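Side-chain contacts in SCARECROW-LIKE protein 7 (Oryza sativa Japonica Group, PDB 5HYZ), which probably acts as a transcription factor in plant development and abiotic stress resistance, and binds DNA in vitro through its GRAS domain: residues A[311-314]-A[315-319]; A[217-220]-A[221-224]; A[89-92]-A[93-97]. All blocks are in the same frame, centred on the assembly; numbering follows the deposited sequence.

Interaction 1 (A[311-314]-A[315-319]); sequences SSEW and QTLME
Trp-314 and Leu-317 each swing CG anti to their own carbonyl carbon (chi1 -74° and -84°), which lays the indole and the isobutyl group along one flank of the helix. Leu-317 CD1 then lies 3.9 Å from Trp-314 CE3, at the benzo side of the indole, the two side chains running at a slant to each other. The same methyl carbon passes close to the carbonyl oxygen of Glu-313, whose own chain extends outward so that OE2 can take a hydrogen bond from Asn-247. Met-318, a selenomethionine here, is bent at its second and third torsions, and its end leads away; its CG stands 3.2 Å from Trp-314 O, which accepts from Met-318 N (2.9 Å, 168° at the hydrogen). These residues make up nearly all of helix 311-320, an amphipathic helix in the predicted SAW region that lies against the central sheet of the Rossmann-like GRAS domain: Trp-314 reaches Leu-239 and Glu-241 of strand 236-242, and Met-318 reaches Trp-374 of strand 366-374. Large apolar side chains suit this buried flank, whereas Ser-312, Gln-315, Thr-316 and Glu-319 supply the polar groups of the more open one. There, the extended Gln-315 splits the two ends of its amide between different partners. Water 1 donates both to Gln-315 OE1 (3.1 Å) and to Ser-312 O (2.8 Å), giving that backbone oxygen a second partner beside Thr-316 N. Gln-315 NE2 points along the helix to Glu-319 OE2 at 3.1 Å, one turn later; the bond leaves in the plane of the amide but meets the carboxylate from above its plane. At the helix start, Ser-311 N donates to the carboxylate oxygen Glu-243 OE2.

Interaction 2 (A[217-220]-A[221-224]); sequences DSDE and LVRR
Asp-219 and Arg-223 stand one turn apart where the loop after strand 202-208 of the GRAS domain enters helix 220-231, in the predicted PFYRE region; an ST turn at Ser-218 leads into the helix, Ser-218 OG capping Glu-220 N at 3.0 Å. The guanidinium of Arg-223 is set obliquely to the Asp-219 side chain, with Arg-223 NH2 4.4 Å from Asp-219 CB. Their charged ends remain too far apart for a salt bridge, and each has another partner: Asp-219 OD1 pairs with Arg-248, while Arg-223 makes a cation-pi contact with Trp-320. A bend at chi3 (-34°) turns the arginine head away from a fully extended course. What joins the two residues directly is the backbone bond from Arg-223 N to Asp-219 O, 2.8 Å long and almost straight. Beside that oxygen sits Val-222 CG1, at 3.1 Å, and the valine side chain also packs on Leu-211. Glu-220 and Leu-221 face solvent more, with Glu-220 CG 4.2 Å from Leu-221 CG; the glutamate takes the cramped rotamer with CG between N and C (chi1 67°) and then runs out straight. Arg-224 leads away, its NH1 bonded to Leu-190 O. Serine suits the cap because its short side chain lets the hydroxyl reach the N-H two residues ahead, and water 3 continues this work, donating to Ser-218 O (2.7 Å) and accepting from Leu-221 N (3.1 Å).

Interaction 3 (A[89-92]-A[93-97]); sequences YSKF and AHLTA
Phe-92 O is gripped twice by Thr-96, by the backbone N at 3.0 Å and by the hydroxyl OG1 at 2.8 Å, the two donors arriving from opposite faces of the carbonyl plane. Threonine suits the place because, with OG1 anti to its carbonyl carbon (chi1 -57°), the hydroxyl swings back one turn and finds its acceptor within the helix, which satisfies a polar group on a buried residue. The same Thr-96 OG1 lies over one face of the Phe-92 ring, 3.6 Å from Phe-92 CE1. Ser-90 O accepts only one bond across this contact, from His-94 N (2.9 Å), and lies over one face of the imidazole, offset toward the rim. Beside it, the small Ser-90 side chain only brushes the ring, Ser-90 CB lying 4.2 Å from His-94 CE1. On the more open side the aliphatic part of Lys-91 leans across Leu-95, Lys-91 CE reaching Leu-95 CD1 at 3.8 Å, while its ammonium lies close to that of Lys-91 of the second subunit, a pair of like charges. Ala-93, small enough for close approach, packs on Met-208 of strand 202-208. Helix 89-104, in the predicted VHIID region, is thus laid on the sheet of the Rossmann-like core: Tyr-89, Phe-92 and Thr-96 rest on strand 366-374, His-94 and Leu-95 meet helix 122-132, and Ser-90 and His-94 meet Tyr-80 of helix 74-86.

From the N terminus the order is interaction 3, then interaction 2, then interaction 1. Each lies within one continuous run of chain, so none closes a long loop, and they follow in series without nesting or crossing. They fall in the predicted VHIID, PFYRE and SAW regions respectively: residues 89-97 hold a helix on the sheet, and residues 217-224 start helix 220-231. Interactions 1 and 2 are neighbours in space, where helix 311-320 packs against the start of helix 220-231: Leu-317 CD2 is 3.5 Å from Asp-219 OD2, and Trp-314 CZ3 packs on Val-222 CG2. Interaction 3 stands apart, its nearest atoms about 11 Å from interaction 1 and about 17 Å from interaction 2.

Interaction 1 (A[311-314]-A[315-319])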
# COMPACT_ATOMS: atom_id res chain seq x y z
N SER A 311 -25.77 -1.18 8.53
CA SER A 311 -25.17 -0.98 9.86
C SER A 311 -26.24 -0.94 10.97
O SER A 311 -26.02 -1.49 12.04
CB SER A 311 -24.29 0.30 9.83
OG SER A 311 -25.13 1.48 9.58
N SER A 312 -27.44 -0.37 10.71
CA SER A 312 -28.49 -0.35 11.76
C SER A 312 -28.94 -1.74 12.15
O SER A 312 -29.22 -2.03 13.31
CB SER A 312 -29.75 0.43 11.31
OG SER A 312 -29.43 1.74 11.05
N GLU A 313 -29.05 -2.62 11.16
CA GLU A 313 -29.43 -4.01 11.44
C GLU A 313 -28.36 -4.74 12.23
O GLU A 313 -28.65 -5.50 13.18
CB GLU A 313 -29.67 -4.75 10.11
CG GLU A 313 -30.06 -6.23 10.33
CD GLU A 313 -30.72 -6.85 9.07
OE1 GLU A 313 -31.05 -6.10 8.09
OE2 GLU A 313 -30.91 -8.10 9.09
N TRP A 314 -27.11 -4.52 11.85
CA TRP A 314 -26.02 -5.09 12.64
C TRP A 314 -26.03 -4.59 14.07
O TRP A 314 -25.79 -5.35 15.01
CB TRP A 314 -24.65 -4.80 11.97
CG TRP A 314 -24.45 -5.65 10.76
CD1 TRP A 314 -24.34 -5.22 9.47
CD2 TRP A 314 -24.25 -7.09 10.73
NE1 TRP A 314 -24.12 -6.33 8.62
CE2 TRP A 314 -24.08 -7.46 9.37
CE3 TRP A 314 -24.29 -8.10 11.72
CZ2 TRP A 314 -23.91 -8.80 8.97
CZ3 TRP A 314 -24.13 -9.42 11.32
CH2 TRP A 314 -23.93 -9.76 9.96
N GLN A 315 -26.30 -3.29 14.26
CA GLN A 315 -26.30 -2.76 15.61
C GLN A 315 -27.42 -3.48 16.39
O GLN A 315 -27.21 -3.87 17.54
CB GLN A 315 -26.53 -1.25 15.61
CG GLN A 315 -26.82 -0.74 17.02
CD GLN A 315 -27.30 0.71 17.05
OE1 GLN A 315 -27.68 1.29 16.02
NE2 GLN A 315 -27.29 1.29 18.24
N THR A 316 -28.57 -3.65 15.76
CA THR A 316 -29.69 -4.32 16.48
C THR A 316 -29.25 -5.71 16.92
O THR A 316 -29.48 -6.14 18.06
CB THR A 316 -30.92 -4.41 15.62
OG1 THR A 316 -31.39 -3.08 15.35
CG2 THR A 316 -32.09 -5.20 16.35
N LEU A 317 -28.56 -6.41 16.04
CA LEU A 317 -28.17 -7.79 16.38
C LEU A 317 -27.11 -7.83 17.49
O LEU A 317 -27.18 -8.59 18.44
CB LEU A 317 -27.63 -8.46 15.13
CG LEU A 317 -28.60 -9.07 14.17
CD1 LEU A 317 -27.89 -9.27 12.83
CD2 LEU A 317 -28.94 -10.42 14.80
N MSE A 318 -26.12 -6.96 17.39
CA MSE A 318 -25.06 -6.93 18.40
C MSE A 318 -25.66 -6.60 19.77
O MSE A 318 -25.30 -7.20 20.75
CB MSE A 318 -23.98 -5.87 18.06
CG MSE A 318 -23.24 -6.09 16.75
SE MSE A 318 -22.30 -7.88 16.76
CE MSE A 318 -21.03 -7.43 18.12
N GLU A 319 -26.59 -5.63 19.82
CA GLU A 319 -27.15 -5.21 21.11
C GLU A 319 -28.07 -6.30 21.64
O GLU A 319 -28.17 -6.53 22.84
CB GLU A 319 -27.91 -3.91 20.96
CG GLU A 319 -26.85 -2.76 20.65
CD GLU A 319 -27.43 -1.35 20.61
OE1 GLU A 319 -28.62 -1.19 20.32
OE2 GLU A 319 -26.62 -0.41 20.77
O HOH W 1 -30.25 -0.10 15.04
O HOH W 2 -27.68 2.54 13.82

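Interaction 2 (A[217-220]-A[221-224])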
# COMPACT_ATOMS: atom_id res chain seq x y z
N ASP A 217 -32.74 -16.85 6.81
CA ASP A 217 -34.15 -16.68 7.14
C ASP A 217 -34.27 -16.66 8.67
O ASP A 217 -34.99 -15.84 9.24
CB ASP A 217 -34.99 -17.79 6.52
CG ASP A 217 -36.48 -17.56 6.69
OD1 ASP A 217 -36.97 -16.44 6.39
OD2 ASP A 217 -37.18 -18.51 7.14
N SER A 218 -33.50 -17.53 9.32
CA SER A 218 -33.37 -17.51 10.78
C SER A 218 -32.05 -16.83 11.23
O SER A 218 -31.07 -16.84 10.48
CB SER A 218 -33.44 -18.95 11.29
OG SER A 218 -32.78 -19.08 12.53
N ASP A 219 -32.02 -16.25 12.44
CA ASP A 219 -30.80 -15.63 12.99
C ASP A 219 -29.93 -16.62 13.79
O ASP A 219 -28.88 -16.25 14.29
CB ASP A 219 -31.15 -14.42 13.89
CG ASP A 219 -31.62 -13.20 13.09
OD1 ASP A 219 -31.78 -13.34 11.86
OD2 ASP A 219 -31.85 -12.10 13.69
N GLU A 220 -30.35 -17.87 13.89
CA GLU A 220 -29.73 -18.80 14.82
C GLU A 220 -28.21 -18.99 14.69
O GLU A 220 -27.53 -19.19 15.69
CB GLU A 220 -30.38 -20.16 14.69
CG GLU A 220 -30.12 -20.82 13.37
CD GLU A 220 -30.88 -22.12 13.22
OE1 GLU A 220 -31.67 -22.43 14.14
OE2 GLU A 220 -30.67 -22.82 12.18
N LEU A 221 -27.68 -19.00 13.46
CA LEU A 221 -26.26 -19.24 13.32
C LEU A 221 -25.49 -17.97 13.73
O LEU A 221 -24.42 -18.10 14.36
CB LEU A 221 -25.90 -19.64 11.88
CG LEU A 221 -26.47 -20.93 11.28
CD1 LEU A 221 -26.16 -20.93 9.78
CD2 LEU A 221 -25.87 -22.16 11.94
N VAL A 222 -26.02 -16.79 13.38
CA VAL A 222 -25.27 -15.56 13.74
C VAL A 222 -25.42 -15.37 15.25
O VAL A 222 -24.49 -15.01 15.95
CB VAL A 222 -25.72 -14.26 12.90
CG1 VAL A 222 -27.20 -14.01 12.96
CG2 VAL A 222 -24.99 -13.00 13.42
N ARG A 223 -26.59 -15.71 15.79
CA ARG A 223 -26.73 -15.67 17.24
C ARG A 223 -25.79 -16.58 17.97
O ARG A 223 -25.23 -16.19 19.01
CB ARG A 223 -28.16 -16.03 17.65
CG ARG A 223 -28.31 -16.13 19.14
CD ARG A 223 -29.75 -15.98 19.52
NE ARG A 223 -30.46 -15.06 18.62
CZ ARG A 223 -30.77 -13.80 18.92
NH1 ARG A 223 -30.43 -13.27 20.11
NH2 ARG A 223 -31.44 -13.07 18.02
N ARG A 224 -25.62 -17.80 17.46
CA ARG A 224 -24.84 -18.81 18.15
C ARG A 224 -23.40 -18.32 18.17
O ARG A 224 -22.75 -18.42 19.23
CB ARG A 224 -24.93 -20.21 17.47
CG ARG A 224 -24.19 -21.35 18.25
CD ARG A 224 -24.33 -22.72 17.57
NE ARG A 224 -23.73 -23.82 18.37
CZ ARG A 224 -22.42 -23.97 18.59
NH1 ARG A 224 -21.50 -23.11 18.08
NH2 ARG A 224 -22.00 -25.00 19.34
O HOH W 3 -28.50 -17.40 10.98

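Interaction 3 (A[89-92]-A[93-97])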
# COMPACT_ATOMS: atom_id res chain seq x y z
N TYR A 89 -10.32 -1.37 0.19
CA TYR A 89 -11.32 -1.98 1.08
C TYR A 89 -10.74 -2.84 2.20
O TYR A 89 -11.02 -2.56 3.39
CB TYR A 89 -12.34 -2.81 0.26
CG TYR A 89 -13.04 -1.97 -0.82
CD1 TYR A 89 -13.79 -0.86 -0.48
CD2 TYR A 89 -12.94 -2.30 -2.17
CE1 TYR A 89 -14.41 -0.06 -1.46
CE2 TYR A 89 -13.57 -1.52 -3.16
CZ TYR A 89 -14.29 -0.42 -2.80
OH TYR A 89 -14.93 0.37 -3.75
N SER A 90 -9.94 -3.85 1.88
CA SER A 90 -9.48 -4.74 2.93
C SER A 90 -8.47 -4.03 3.84
O SER A 90 -8.47 -4.25 5.05
CB SER A 90 -8.88 -6.06 2.37
OG SER A 90 -7.68 -5.79 1.63
N LYS A 91 -7.64 -3.15 3.30
CA LYS A 91 -6.68 -2.50 4.14
C LYS A 91 -7.40 -1.57 5.11
O LYS A 91 -7.03 -1.47 6.29
CB LYS A 91 -5.63 -1.72 3.28
CG LYS A 91 -4.44 -1.23 4.12
CD LYS A 91 -3.15 -1.05 3.31
CE LYS A 91 -1.93 -0.75 4.22
NZ LYS A 91 -1.04 0.38 3.73
N PHE A 92 -8.40 -0.84 4.60
CA PHE A 92 -9.20 0.03 5.46
C PHE A 92 -9.78 -0.75 6.64
O PHE A 92 -9.72 -0.39 7.81
CB PHE A 92 -10.35 0.61 4.67
CG PHE A 92 -11.42 1.23 5.55
CD1 PHE A 92 -11.18 2.45 6.20
CD2 PHE A 92 -12.63 0.60 5.72
CE1 PHE A 92 -12.16 3.00 7.03
CE2 PHE A 92 -13.62 1.16 6.58
CZ PHE A 92 -13.37 2.34 7.21
N ALA A 93 -10.37 -1.86 6.26
CA ALA A 93 -11.03 -2.63 7.31
C ALA A 93 -10.03 -3.16 8.36
O ALA A 93 -10.18 -2.98 9.59
CB ALA A 93 -11.77 -3.79 6.62
N HIS A 94 -8.99 -3.81 7.87
CA HIS A 94 -7.96 -4.34 8.80
C HIS A 94 -7.31 -3.31 9.69
O HIS A 94 -7.12 -3.53 10.87
CB HIS A 94 -6.81 -5.00 8.00
CG HIS A 94 -7.26 -6.20 7.26
ND1 HIS A 94 -6.52 -6.76 6.23
CD2 HIS A 94 -8.38 -6.95 7.38
CE1 HIS A 94 -7.17 -7.82 5.76
NE2 HIS A 94 -8.30 -7.96 6.45
N LEU A 95 -6.86 -2.24 9.09
CA LEU A 95 -6.19 -1.23 9.91
C LEU A 95 -7.13 -0.57 10.91
O LEU A 95 -6.73 -0.28 12.03
CB LEU A 95 -5.52 -0.14 9.04
CG LEU A 95 -4.36 -0.74 8.25
CD1 LEU A 95 -3.52 0.32 7.55
CD2 LEU A 95 -3.41 -1.78 9.01
N THR A 96 -8.40 -0.36 10.53
CA THR A 96 -9.29 0.28 11.47
C THR A 96 -9.65 -0.70 12.64
O THR A 96 -9.64 -0.31 13.84
CB THR A 96 -10.58 0.74 10.75
OG1 THR A 96 -10.19 1.61 9.70
CG2 THR A 96 -11.49 1.52 11.69
N ALA A 97 -9.91 -1.94 12.30
CA ALA A 97 -10.09 -2.97 13.32
C ALA A 97 -8.86 -3.08 14.26
O ALA A 97 -8.99 -3.15 15.49
CB ALA A 97 -10.38 -4.30 12.65